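Local coordinates for dihydropteroate synthase (Mycobacterium smegmatis, PDB 6OMZ), which probably catalyses the condensation of para-aminobenzoate with 6-hydroxymethyl-7,8-dihydropterin diphosphate into 7,8-dihydropteroate, the immediate precursor of folate derivatives, at residues 210-215 and 258-263; 42-47 and 89-94; 178-183 and 188-193. The protein carries 1 engineered substitution. One frame throughout, in Å; residues are numbered along the deposited sequence.

Contact 1. Residues 210-215 and 258-263; sequences HALPDL and VLAAMH
L212 and A260 supply the buried, apolar half of this contact. A single branch of the leucine does the touching: CD2 of L212 lies 3.7 Å from CA of A260 and 3.9 Å from its CB, so the methyl rests on the backbone of the helix as much as on the alanine side chain. The short side chain of A260 allows this close approach. The torsion of L212 accounts for the direction, since CG is anti to the backbone N (chi1 -176°) and the chain reaches out across the gap. The same CD2 also comes within 4.2 Å of CB of H263, which ties the leucine to the end of the partner helix.

In the fold, the short helix 212-216 leads into strand 223-224, and helix 250-262 leads into strand 267-270. These strands are neighbours in the parallel barrel of this TIM-barrel enzyme, and the contact joins the start of helix 212-216 to the C-terminal end of helix 250-262. L212 also packs on V222, just ahead of the first strand, and A260 on A265, just ahead of the second.

The second kind of interaction is an oblique meeting of two rings, one saturated and one aromatic, at the more exposed margin. CG of P213 is 3.7 Å from ND1 of H263 and 4.0 Å from CB of the same histidine. The imidazole is approached at a slant, in plain van der Waals contact. No hydrogen bond spans the two segments.

Backbone bonds set up both helix ends. L215 N donates to O of A211, the N-cap residue, at 3.3 Å, whereas H263 N makes weak bonds to the carbonyls of L259 and A260 as the chain leaves helical geometry.

Contact 2. Residues 42-47 and 89-94; sequences IDTDRA and IRELAA
T44 and E91 meet obliquely, a methyl against a carboxylate. CG2 of T44 lies 3.6 Å from OE2 of E91, and the line joining these two atoms rises about 61° out of the carboxylate plane. The methyl therefore sits above the flat group, in a van der Waals contact without a hydrogen bond. The threonine torsion presents this branch: CG2 is anti to the backbone N while OG1 is beside it (chi1 -65°), and the methyl projects across the gap. E91 answers with a chain extended beyond CG, which carries its carboxylate over a wide separation; the nearest CA atoms, those of D45 and E91, are 9.1 Å apart.

The orientation of D45 is different. Its CB is directed away from helix 78-93, yet the carboxylate bends back until OD1 is 4.3 Å from OE2 of E91. Two acidic groups this close should disfavour each other's ionisation somewhat. The first turn of helix 44-56, near the D45 carboxylate, may offset part of that effect for D45. Only 99 Å² is buried, as expected of a light contact at the surface.

D43 holds that helix end as its N-cap. R46 N donates to OD1 of D43 at 3.0 Å with an N-H...acceptor angle of 157°, a fairly straight bond that reaches the oxygen from above the carboxylate plane. A47 N bonds to O of D43 as well, at 3.3 Å, and D43 N is itself hydrogen-bonded to OG of S34.

Helices 44-56 and 78-93 are consecutive outer helices of the barrel, separated along the chain by strand 61-65. T44 also packs on P87 and V88 and A47 on V88, extending the same helix-helix interface, while I89 and L92 turn to strand 98-102 and contact I99.

Contact 3. Residues 178-183 and 188-193; sequences DAAVTA and ERLVID. With PMM (pterin-6-yl-methyl-monophosphate), chain D.
D193 brings its carboxylate to the pyrimidine end of the pterin, where OD2 faces the N2-N3 side of the ring system and lies within 0.1 Å of the plane through N2, C2 and N3. The carboxylate plane is tilted by about 47° from that ring, so the two flat groups meet through one oxygen and neither stacks on the other. Neither segment lies over a face of the pterin. OD2 accepts from N3 at 2.8 Å (N-H...acceptor angle 151°) and from N2, also at 2.8 Å (144°). OD1 is bonded to G195 N, which should fix the rotation of the carboxylate. The pterin is also hydrogen-bonded to N121 OD1.

At the other end of strand 190-193, L190 spreads its two methyls beneath helix 165-182. CD2 is 3.8 Å from CB of A180, and CD1 is 4.0 Å from CG2 of V181, the leucine and valine crossing at a slant. L190 packs on V177 of the same helix too. In this TIM barrel the strand begins against the helix that precedes it in the chain and ends at the ligand pocket.

With one oxygen gripping both donors, D193 reads the amino group and the N3-H together, consistent with selection for the 2-amino-4-oxo pattern of a pterin.

How the contacts relate
From the N terminus, contact 2 comes first: it closes a loop around strand 61-65 by joining helices 44-56 and 78-93. Contact 3 then closes the short connection from helix 165-182 into strand 190-193, and contact 1 closes the last loop, which spans strand 223-224 and helix 230-235, between helices 212-216 and 250-262. The three run in series, none nested or crossed. Contacts 1 and 2 lie on opposite sides of the chain's centre, their centres 33 Å apart. Contacts 1 and 3 touch, with L215 CD1 4.0 Å from I192 CD1. There, I192's backbone bonds to P221 and L223 link strand 190-193 to 223-224, completing the barrel.

Contact 1. Residues 210-215 and 258-263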
ATOM      1  N   HIS A 210       0.873 -10.715 -13.621  1.00 10.93           N
ATOM      2  CA  HIS A 210       0.169 -11.415 -14.688  1.00 13.47           C
ATOM      3  C   HIS A 210      -0.996 -12.227 -14.142  1.00 17.00           C
ATOM      4  O   HIS A 210      -2.026 -12.385 -14.821  1.00 14.08           O
ATOM      5  CB  HIS A 210       1.110 -12.325 -15.464  1.00 12.02           C
ATOM      6  CG  HIS A 210       0.433 -13.026 -16.603  1.00 15.22           C
ATOM      7  ND1 HIS A 210      -0.121 -14.284 -16.481  1.00 19.94           N
ATOM      8  CD2 HIS A 210       0.160 -12.614 -17.867  1.00 17.60           C
ATOM      9  CE1 HIS A 210      -0.670 -14.635 -17.634  1.00 19.92           C
ATOM     10  NE2 HIS A 210      -0.514 -13.638 -18.491  1.00 22.70           N
ATOM     11  N   ALA A 211      -0.858 -12.745 -12.924  1.00 13.71           N
ATOM     12  CA  ALA A 211      -1.908 -13.532 -12.295  1.00 14.98           C
ATOM     13  C   ALA A 211      -2.873 -12.679 -11.489  1.00 13.43           C
ATOM     14  O   ALA A 211      -3.685 -13.231 -10.745  1.00 20.40           O
ATOM     15  CB  ALA A 211      -1.294 -14.616 -11.404  1.00 14.74           C
ATOM     16  N   LEU A 212      -2.805 -11.353 -11.623  1.00 13.37           N
ATOM     17  CA  LEU A 212      -3.751 -10.491 -10.920  1.00 13.99           C
ATOM     18  C   LEU A 212      -5.210 -10.897 -11.125  1.00 15.54           C
ATOM     19  O   LEU A 212      -5.948 -10.921 -10.128  1.00 14.48           O
ATOM     20  CB  LEU A 212      -3.511  -9.025 -11.322  1.00 18.63           C
ATOM     21  CG  LEU A 212      -4.348  -7.943 -10.633  1.00 17.73           C
ATOM     22  CD1 LEU A 212      -4.265  -8.072  -9.111  1.00 18.66           C
ATOM     23  CD2 LEU A 212      -3.892  -6.551 -11.091  1.00 19.41           C
ATOM     24  N   PRO A 213      -5.691 -11.236 -12.337  1.00 19.35           N
ATOM     25  CA  PRO A 213      -7.088 -11.696 -12.453  1.00 19.37           C
ATOM     26  C   PRO A 213      -7.420 -12.874 -11.547  1.00 22.42           C
ATOM     27  O   PRO A 213      -8.531 -12.932 -10.997  1.00 22.26           O
ATOM     28  CB  PRO A 213      -7.206 -12.086 -13.933  1.00 15.16           C
ATOM     29  CG  PRO A 213      -6.184 -11.244 -14.619  1.00 18.65           C
ATOM     30  CD  PRO A 213      -5.040 -11.137 -13.660  1.00 16.75           C
ATOM     31  N   ASP A 214      -6.488 -13.822 -11.394  1.00 16.40           N
ATOM     32  CA  ASP A 214      -6.699 -14.947 -10.479  1.00 24.17           C
ATOM     33  C   ASP A 214      -6.964 -14.451  -9.067  1.00 24.41           C
ATOM     34  O   ASP A 214      -7.869 -14.935  -8.379  1.00 20.98           O
ATOM     35  CB  ASP A 214      -5.482 -15.876 -10.472  1.00 27.95           C
ATOM     36  CG  ASP A 214      -5.418 -16.780 -11.680  1.00 55.05           C
ATOM     37  OD1 ASP A 214      -6.345 -16.733 -12.518  1.00 60.80           O
ATOM     38  OD2 ASP A 214      -4.428 -17.543 -11.788  1.00 65.93           O
ATOM     39  N   LEU A 215      -6.169 -13.480  -8.613  1.00 18.60           N
ATOM     40  CA  LEU A 215      -6.333 -12.982  -7.255  1.00 14.35           C
ATOM     41  C   LEU A 215      -7.605 -12.145  -7.137  1.00 16.37           C
ATOM     42  O   LEU A 215      -8.329 -12.234  -6.137  1.00 19.50           O
ATOM     43  CB  LEU A 215      -5.081 -12.190  -6.857  1.00 15.48           C
ATOM     44  CG  LEU A 215      -4.741 -11.971  -5.381  1.00 19.67           C
ATOM     45  CD1 LEU A 215      -4.505 -13.309  -4.634  1.00 15.08           C
ATOM     46  CD2 LEU A 215      -3.512 -11.089  -5.271  1.00 16.94           C
ATOM     47  N   VAL A 258      -2.636   1.335 -14.830  1.00 11.98           N
ATOM     48  CA  VAL A 258      -3.588   1.091 -15.913  1.00 10.18           C
ATOM     49  C   VAL A 258      -3.832  -0.404 -16.104  1.00 12.62           C
ATOM     50  O   VAL A 258      -4.979  -0.849 -16.251  1.00 12.76           O
ATOM     51  CB  VAL A 258      -3.092   1.760 -17.206  1.00 11.50           C
ATOM     52  CG1 VAL A 258      -3.830   1.188 -18.431  1.00 13.05           C
ATOM     53  CG2 VAL A 258      -3.324   3.248 -17.113  1.00 16.55           C
ATOM     54  N   LEU A 259      -2.761  -1.205 -16.136  1.00 10.23           N
ATOM     55  CA  LEU A 259      -2.941  -2.640 -16.348  1.00  9.20           C
ATOM     56  C   LEU A 259      -3.623  -3.277 -15.145  1.00 12.76           C
ATOM     57  O   LEU A 259      -4.467  -4.169 -15.299  1.00 15.76           O
ATOM     58  CB  LEU A 259      -1.593  -3.309 -16.636  1.00 11.38           C
ATOM     59  CG  LEU A 259      -0.934  -2.923 -17.971  1.00 16.62           C
ATOM     60  CD1 LEU A 259       0.446  -3.545 -18.109  1.00 17.61           C
ATOM     61  CD2 LEU A 259      -1.810  -3.334 -19.155  1.00 17.84           C
ATOM     62  N   ALA A 260      -3.289  -2.811 -13.939  1.00 12.08           N
ATOM     63  CA  ALA A 260      -4.003  -3.283 -12.757  1.00 14.48           C
ATOM     64  C   ALA A 260      -5.485  -2.940 -12.833  1.00 14.44           C
ATOM     65  O   ALA A 260      -6.341  -3.781 -12.531  1.00 14.74           O
ATOM     66  CB  ALA A 260      -3.381  -2.685 -11.498  1.00 11.87           C
ATOM     67  N   ALA A 261      -5.812  -1.704 -13.234  1.00 11.57           N
ATOM     68  CA  ALA A 261      -7.218  -1.337 -13.367  1.00 12.77           C
ATOM     69  C   ALA A 261      -7.923  -2.220 -14.390  1.00 16.72           C
ATOM     70  O   ALA A 261      -9.052  -2.670 -14.155  1.00 13.47           O
ATOM     71  CB  ALA A 261      -7.356   0.138 -13.746  1.00 16.78           C
ATOM     72  N   MET A 262      -7.276  -2.468 -15.539  1.00 15.33           N
ATOM     73  CA  MET A 262      -7.888  -3.278 -16.588  1.00 18.24           C
ATOM     74  C   MET A 262      -8.164  -4.697 -16.116  1.00 19.57           C
ATOM     75  O   MET A 262      -9.100  -5.342 -16.600  1.00 15.76           O
ATOM     76  CB  MET A 262      -6.990  -3.305 -17.828  1.00 19.03           C
ATOM     77  CG  MET A 262      -6.894  -1.955 -18.551  1.00 20.53           C
ATOM     78  SD  MET A 262      -5.673  -2.018 -19.890  1.00 24.02           S
ATOM     79  CE  MET A 262      -5.774  -3.759 -20.310  1.00 31.17           C
ATOM     80  N   HIS A 263      -7.368  -5.200 -15.176  1.00 17.37           N
ATOM     81  CA  HIS A 263      -7.488  -6.575 -14.723  1.00 20.11           C
ATOM     82  C   HIS A 263      -8.222  -6.697 -13.391  1.00 20.55           C
ATOM     83  O   HIS A 263      -8.172  -7.757 -12.762  1.00 23.67           O
ATOM     84  CB  HIS A 263      -6.100  -7.210 -14.661  1.00 16.86           C
ATOM     85  CG  HIS A 263      -5.523  -7.466 -16.018  1.00 12.02           C
ATOM     86  ND1 HIS A 263      -6.080  -8.367 -16.899  1.00 17.81           N
ATOM     87  CD2 HIS A 263      -4.474  -6.904 -16.666  1.00 16.55           C
ATOM     88  CE1 HIS A 263      -5.381  -8.373 -18.022  1.00 17.89           C
ATOM     89  NE2 HIS A 263      -4.400  -7.494 -17.905  1.00 16.03           N
TER

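Contact 2. Residues 42-47 and 89-94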
ATOM      1  N   ILE A  42      10.167  17.009  13.024  1.00 23.86           N
ATOM      2  CA  ILE A  42       8.950  16.492  12.418  1.00 24.24           C
ATOM      3  C   ILE A  42       8.111  17.665  11.940  1.00 30.11           C
ATOM      4  O   ILE A  42       8.012  18.700  12.615  1.00 26.81           O
ATOM      5  CB  ILE A  42       8.185  15.606  13.415  1.00 27.47           C
ATOM      6  CG1 ILE A  42       8.905  14.272  13.575  1.00 41.01           C
ATOM      7  CG2 ILE A  42       6.773  15.339  12.926  1.00 25.38           C
ATOM      8  CD1 ILE A  42       8.746  13.376  12.356  1.00 46.83           C
ATOM      9  N   ASP A  43       7.539  17.534  10.738  1.00 22.23           N
ATOM     10  CA  ASP A  43       6.879  18.655  10.068  1.00 26.35           C
ATOM     11  C   ASP A  43       5.468  18.225   9.686  1.00 23.73           C
ATOM     12  O   ASP A  43       5.206  17.818   8.550  1.00 23.35           O
ATOM     13  CB  ASP A  43       7.690  19.120   8.855  1.00 28.06           C
ATOM     14  CG  ASP A  43       7.169  20.422   8.267  1.00 28.95           C
ATOM     15  OD1 ASP A  43       6.014  20.804   8.561  1.00 28.20           O
ATOM     16  OD2 ASP A  43       7.915  21.068   7.501  1.00 34.64           O
ATOM     17  N   THR A  44       4.553  18.345  10.647  1.00 24.01           N
ATOM     18  CA  THR A  44       3.161  17.977  10.413  1.00 19.22           C
ATOM     19  C   THR A  44       2.569  18.752   9.242  1.00 18.93           C
ATOM     20  O   THR A  44       1.895  18.175   8.384  1.00 18.82           O
ATOM     21  CB  THR A  44       2.342  18.229  11.680  1.00 21.73           C
ATOM     22  OG1 THR A  44       2.796  17.359  12.714  1.00 24.27           O
ATOM     23  CG2 THR A  44       0.861  17.996  11.421  1.00 30.03           C
ATOM     24  N   ASP A  45       2.798  20.071   9.204  1.00 20.84           N
ATOM     25  CA  ASP A  45       2.180  20.902   8.169  1.00 23.29           C
ATOM     26  C   ASP A  45       2.623  20.483   6.769  1.00 26.60           C
ATOM     27  O   ASP A  45       1.832  20.533   5.820  1.00 24.34           O
ATOM     28  CB  ASP A  45       2.502  22.380   8.406  1.00 26.47           C
ATOM     29  CG  ASP A  45       1.897  22.913   9.698  1.00 41.24           C
ATOM     30  OD1 ASP A  45       0.915  22.318  10.193  1.00 42.93           O
ATOM     31  OD2 ASP A  45       2.408  23.928  10.216  1.00 47.47           O
ATOM     32  N   ARG A  46       3.890  20.094   6.611  1.00 19.19           N
ATOM     33  CA  ARG A  46       4.357  19.650   5.300  1.00 20.17           C
ATOM     34  C   ARG A  46       3.639  18.378   4.871  1.00 16.51           C
ATOM     35  O   ARG A  46       3.247  18.241   3.705  1.00 16.25           O
ATOM     36  CB  ARG A  46       5.870  19.427   5.316  1.00 24.84           C
ATOM     37  CG  ARG A  46       6.486  19.281   3.925  1.00 34.57           C
ATOM     38  CD  ARG A  46       7.544  18.188   3.848  1.00 43.54           C
ATOM     39  NE  ARG A  46       8.872  18.619   4.282  1.00 55.87           N
ATOM     40  CZ  ARG A  46       9.916  18.781   3.471  1.00 62.61           C
ATOM     41  NH1 ARG A  46       9.801  18.552   2.168  1.00 63.40           N
ATOM     42  NH2 ARG A  46      11.084  19.168   3.967  1.00 66.24           N
ATOM     43  N   ALA A  47       3.455  17.436   5.804  1.00 16.68           N
ATOM     44  CA  ALA A  47       2.766  16.192   5.473  1.00 15.82           C
ATOM     45  C   ALA A  47       1.295  16.444   5.181  1.00 17.16           C
ATOM     46  O   ALA A  47       0.723  15.833   4.270  1.00 16.21           O
ATOM     47  CB  ALA A  47       2.922  15.176   6.611  1.00 19.66           C
ATOM     48  N   ILE A  89      -3.170  12.841  10.521  1.00 15.43           N
ATOM     49  CA  ILE A  89      -4.457  12.205  10.276  1.00 13.88           C
ATOM     50  C   ILE A  89      -5.589  13.088  10.778  1.00 15.91           C
ATOM     51  O   ILE A  89      -6.629  13.212  10.119  1.00 18.13           O
ATOM     52  CB  ILE A  89      -4.483  10.808  10.929  1.00 14.68           C
ATOM     53  CG1 ILE A  89      -3.455   9.890  10.247  1.00 13.77           C
ATOM     54  CG2 ILE A  89      -5.885  10.190  10.847  1.00 15.00           C
ATOM     55  CD1 ILE A  89      -3.201   8.576  11.017  1.00 15.59           C
ATOM     56  N   ARG A  90      -5.416  13.707  11.949  1.00 12.02           N
ATOM     57  CA  ARG A  90      -6.473  14.562  12.486  1.00 16.78           C
ATOM     58  C   ARG A  90      -6.794  15.716  11.541  1.00 21.25           C
ATOM     59  O   ARG A  90      -7.971  16.021  11.295  1.00 18.44           O
ATOM     60  CB  ARG A  90      -6.088  15.100  13.868  1.00 19.56           C
ATOM     61  CG  ARG A  90      -6.464  14.180  15.028  1.00 28.92           C
ATOM     62  CD  ARG A  90      -6.315  14.892  16.379  1.00 30.09           C
ATOM     63  NE  ARG A  90      -4.915  15.194  16.680  1.00 33.48           N
ATOM     64  CZ  ARG A  90      -4.085  14.356  17.303  1.00 33.15           C
ATOM     65  NH1 ARG A  90      -4.511  13.161  17.692  1.00 30.62           N
ATOM     66  NH2 ARG A  90      -2.827  14.713  17.532  1.00 29.87           N
ATOM     67  N   GLU A  91      -5.768  16.369  10.990  1.00 15.78           N
ATOM     68  CA  GLU A  91      -6.038  17.526  10.137  1.00 18.73           C
ATOM     69  C   GLU A  91      -6.631  17.113   8.788  1.00 19.14           C
ATOM     70  O   GLU A  91      -7.513  17.800   8.254  1.00 19.33           O
ATOM     71  CB  GLU A  91      -4.763  18.348   9.957  1.00 22.22           C
ATOM     72  CG  GLU A  91      -4.182  18.807  11.281  1.00 43.94           C
ATOM     73  CD  GLU A  91      -3.079  19.834  11.132  1.00 61.51           C
ATOM     74  OE1 GLU A  91      -3.108  20.609  10.153  1.00 68.77           O
ATOM     75  OE2 GLU A  91      -2.183  19.865  12.002  1.00 66.29           O
ATOM     76  N   LEU A  92      -6.179  15.990   8.225  1.00 15.60           N
ATOM     77  CA  LEU A  92      -6.729  15.549   6.946  1.00 22.04           C
ATOM     78  C   LEU A  92      -8.152  15.028   7.108  1.00 18.84           C
ATOM     79  O   LEU A  92      -9.006  15.252   6.243  1.00 16.94           O
ATOM     80  CB  LEU A  92      -5.827  14.480   6.323  1.00 16.86           C
ATOM     81  CG  LEU A  92      -4.425  14.928   5.885  1.00 15.92           C
ATOM     82  CD1 LEU A  92      -3.610  13.743   5.393  1.00 19.20           C
ATOM     83  CD2 LEU A  92      -4.501  16.015   4.794  1.00 17.66           C
ATOM     84  N   ALA A  93      -8.423  14.320   8.208  1.00 19.43           N
ATOM     85  CA  ALA A  93      -9.772  13.821   8.447  1.00 21.06           C
ATOM     86  C   ALA A  93     -10.758  14.965   8.632  1.00 18.09           C
ATOM     87  O   ALA A  93     -11.917  14.851   8.225  1.00 21.83           O
ATOM     88  CB  ALA A  93      -9.784  12.898   9.671  1.00 21.94           C
ATOM     89  N   ALA A  94     -10.313  16.082   9.218  1.00 20.86           N
ATOM     90  CA  ALA A  94     -11.188  17.241   9.383  1.00 21.27           C
ATOM     91  C   ALA A  94     -11.616  17.846   8.050  1.00 26.53           C
ATOM     92  O   ALA A  94     -12.583  18.613   8.019  1.00 28.58           O
ATOM     93  CB  ALA A  94     -10.501  18.313  10.232  1.00 22.04           C
TER

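Contact 3. Residues 178-183 and 188-193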
ATOM      1  N   ASP A 178      -9.063 -15.830   6.429  1.00 14.02           N
ATOM      2  CA  ASP A 178      -9.729 -16.767   7.342  1.00 18.55           C
ATOM      3  C   ASP A 178      -9.478 -16.418   8.802  1.00 17.34           C
ATOM      4  O   ASP A 178     -10.393 -16.495   9.634  1.00 21.04           O
ATOM      5  CB  ASP A 178      -9.249 -18.196   7.097  1.00 26.46           C
ATOM      6  CG  ASP A 178      -9.823 -18.794   5.848  1.00 36.28           C
ATOM      7  OD1 ASP A 178     -10.890 -18.317   5.404  1.00 36.25           O
ATOM      8  OD2 ASP A 178      -9.214 -19.747   5.324  1.00 36.94           O
ATOM      9  N   ALA A 179      -8.232 -16.092   9.144  1.00 18.05           N
ATOM     10  CA  ALA A 179      -7.922 -15.794  10.536  1.00 22.01           C
ATOM     11  C   ALA A 179      -8.595 -14.501  10.977  1.00 18.89           C
ATOM     12  O   ALA A 179      -9.032 -14.385  12.131  1.00 18.98           O
ATOM     13  CB  ALA A 179      -6.409 -15.723  10.732  1.00 23.35           C
ATOM     14  N   ALA A 180      -8.694 -13.525  10.066  1.00 16.30           N
ATOM     15  CA  ALA A 180      -9.412 -12.291  10.371  1.00 17.67           C
ATOM     16  C   ALA A 180     -10.880 -12.574  10.663  1.00 15.19           C
ATOM     17  O   ALA A 180     -11.430 -12.104  11.669  1.00 17.08           O
ATOM     18  CB  ALA A 180      -9.267 -11.302   9.211  1.00 15.45           C
ATOM     19  N   VAL A 181     -11.532 -13.357   9.796  1.00 15.64           N
ATOM     20  CA  VAL A 181     -12.944 -13.678   9.998  1.00 20.08           C
ATOM     21  C   VAL A 181     -13.146 -14.449  11.301  1.00 25.19           C
ATOM     22  O   VAL A 181     -14.084 -14.176  12.061  1.00 24.58           O
ATOM     23  CB  VAL A 181     -13.491 -14.446   8.778  1.00 24.88           C
ATOM     24  CG1 VAL A 181     -14.930 -14.900   9.016  1.00 24.63           C
ATOM     25  CG2 VAL A 181     -13.421 -13.570   7.545  1.00 22.11           C
ATOM     26  N   THR A 182     -12.258 -15.405  11.595  1.00 20.65           N
ATOM     27  CA  THR A 182     -12.341 -16.137  12.861  1.00 20.36           C
ATOM     28  C   THR A 182     -12.261 -15.199  14.060  1.00 23.92           C
ATOM     29  O   THR A 182     -12.940 -15.413  15.077  1.00 21.80           O
ATOM     30  CB  THR A 182     -11.232 -17.184  12.926  1.00 24.09           C
ATOM     31  OG1 THR A 182     -11.494 -18.194  11.946  1.00 27.55           O
ATOM     32  CG2 THR A 182     -11.153 -17.827  14.303  1.00 29.03           C
ATOM     33  N   ALA A 183     -11.452 -14.147  13.952  1.00 17.67           N
ATOM     34  CA  ALA A 183     -11.330 -13.152  15.008  1.00 18.56           C
ATOM     35  C   ALA A 183     -12.517 -12.197  15.076  1.00 25.88           C
ATOM     36  O   ALA A 183     -12.561 -11.366  15.988  1.00 25.09           O
ATOM     37  CB  ALA A 183     -10.041 -12.348  14.810  1.00 16.74           C
ATOM     38  N   GLU A 188     -16.632  -8.891   4.355  1.00 22.50           N
ATOM     39  CA  GLU A 188     -16.760  -7.786   3.417  0.58 18.27           C
ATOM     40  C   GLU A 188     -15.757  -6.664   3.675  1.00 23.28           C
ATOM     41  O   GLU A 188     -15.567  -5.822   2.798  1.00 23.38           O
ATOM     42  CB  GLU A 188     -18.182  -7.219   3.464  0.58 24.50           C
ATOM     43  CG  GLU A 188     -19.281  -8.192   3.025  0.58 28.66           C
ATOM     44  CD  GLU A 188     -19.697  -9.176   4.110  0.58 28.15           C
ATOM     45  OE1 GLU A 188     -19.205  -9.074   5.255  0.58 20.12           O
ATOM     46  OE2 GLU A 188     -20.531 -10.057   3.809  0.58 31.69           O
ATOM     47  N   ARG A 189     -15.104  -6.635   4.836  1.00 18.77           N
ATOM     48  CA  ARG A 189     -14.208  -5.532   5.170  1.00 17.86           C
ATOM     49  C   ARG A 189     -12.739  -5.836   4.891  1.00 18.89           C
ATOM     50  O   ARG A 189     -11.875  -5.018   5.205  1.00 20.20           O
ATOM     51  CB  ARG A 189     -14.408  -5.133   6.635  1.00 22.31           C
ATOM     52  CG  ARG A 189     -15.826  -4.629   6.892  1.00 22.23           C
ATOM     53  CD  ARG A 189     -15.930  -3.755   8.126  1.00 29.45           C
ATOM     54  NE  ARG A 189     -17.236  -3.098   8.198  1.00 31.95           N
ATOM     55  CZ  ARG A 189     -18.233  -3.481   8.988  1.00 28.24           C
ATOM     56  NH1 ARG A 189     -18.085  -4.519   9.802  1.00 31.30           N
ATOM     57  NH2 ARG A 189     -19.380  -2.815   8.977  1.00 30.47           N
ATOM     58  N   LEU A 190     -12.432  -6.961   4.270  1.00 18.83           N
ATOM     59  CA  LEU A 190     -11.046  -7.318   4.014  1.00 11.94           C
ATOM     60  C   LEU A 190     -10.623  -6.924   2.605  1.00 16.10           C
ATOM     61  O   LEU A 190     -11.410  -7.002   1.659  1.00 19.54           O
ATOM     62  CB  LEU A 190     -10.841  -8.812   4.235  1.00 12.55           C
ATOM     63  CG  LEU A 190     -11.102  -9.107   5.708  1.00 22.87           C
ATOM     64  CD1 LEU A 190     -11.412 -10.569   5.927  1.00 22.10           C
ATOM     65  CD2 LEU A 190      -9.903  -8.641   6.549  1.00 13.79           C
ATOM     66  N   VAL A 191      -9.376  -6.475   2.491  1.00 12.11           N
ATOM     67  CA  VAL A 191      -8.685  -6.224   1.235  1.00 12.95           C
ATOM     68  C   VAL A 191      -7.387  -7.022   1.296  1.00 10.77           C
ATOM     69  O   VAL A 191      -6.811  -7.198   2.375  1.00 12.63           O
ATOM     70  CB  VAL A 191      -8.412  -4.709   1.049  1.00 11.84           C
ATOM     71  CG1 VAL A 191      -7.632  -4.427  -0.242  1.00 11.41           C
ATOM     72  CG2 VAL A 191      -9.733  -3.907   1.096  1.00 12.97           C
ATOM     73  N   ILE A 192      -6.937  -7.539   0.147  1.00 11.28           N
ATOM     74  CA  ILE A 192      -5.665  -8.255   0.103  1.00 11.93           C
ATOM     75  C   ILE A 192      -4.730  -7.579  -0.894  1.00 14.63           C
ATOM     76  O   ILE A 192      -5.162  -6.877  -1.810  1.00 12.84           O
ATOM     77  CB  ILE A 192      -5.842  -9.747  -0.242  1.00 10.39           C
ATOM     78  CG1 ILE A 192      -6.630  -9.910  -1.544  1.00 11.97           C
ATOM     79  CG2 ILE A 192      -6.504 -10.480   0.943  1.00  9.37           C
ATOM     80  CD1 ILE A 192      -6.831 -11.371  -1.979  1.00 16.76           C
ATOM     81  N   ASP A 193      -3.423  -7.820  -0.715  1.00  9.31           N
ATOM     82  CA  ASP A 193      -2.383  -7.122  -1.487  1.00 10.26           C
ATOM     83  C   ASP A 193      -1.249  -8.132  -1.648  1.00 10.03           C
ATOM     84  O   ASP A 193      -0.798  -8.683  -0.637  1.00 10.89           O
ATOM     85  CB  ASP A 193      -1.915  -5.859  -0.736  1.00 13.63           C
ATOM     86  CG  ASP A 193      -0.847  -5.048  -1.484  1.00 14.03           C
ATOM     87  OD1 ASP A 193      -0.012  -5.623  -2.209  1.00 14.37           O
ATOM     88  OD2 ASP A 193      -0.832  -3.806  -1.307  1.00 11.79           O
TER
HETATM   89  N5  PMM D 303       4.594  -0.832   0.164  1.00 14.18           N
HETATM   90  C6  PMM D 303       5.168  -0.106   1.142  1.00 14.78           C
HETATM   91  C7  PMM D 303       4.439   0.283   2.253  1.00 15.40           C
HETATM   92  N8  PMM D 303       3.158  -0.037   2.468  1.00 13.64           N
HETATM   93  N1  PMM D 303       1.311  -1.148   1.764  1.00 12.58           N
HETATM   94  C2  PMM D 303       0.696  -1.926   0.877  1.00 13.20           C
HETATM   95  N2  PMM D 303      -0.549  -2.346   1.117  1.00 13.00           N
HETATM   96  N3  PMM D 303       1.288  -2.353  -0.278  1.00 12.60           N
HETATM   97  C4  PMM D 303       2.577  -2.052  -0.663  1.00 12.74           C
HETATM   98  O4  PMM D 303       3.028  -2.456  -1.730  1.00 13.87           O
HETATM   99  C4A PMM D 303       3.311  -1.207   0.302  1.00 13.31           C
HETATM  100  C8A PMM D 303       2.612  -0.783   1.498  1.00 10.53           C
HETATM  101  C9  PMM D 303       6.641   0.152   1.020  1.00 16.08           C
HETATM  102  O10 PMM D 303       6.887   1.076  -0.073  1.00 23.78           O
HETATM  103  PA  PMM D 303       7.014   2.700   0.012  1.00 19.05           P
HETATM  104  O1P PMM D 303       7.204   3.145  -1.392  1.00 21.55           O
HETATM  105  O2P PMM D 303       5.731   3.270   0.619  1.00 16.53           O
HETATM  106  O3P PMM D 303       8.195   3.045   0.910  1.00 20.79           O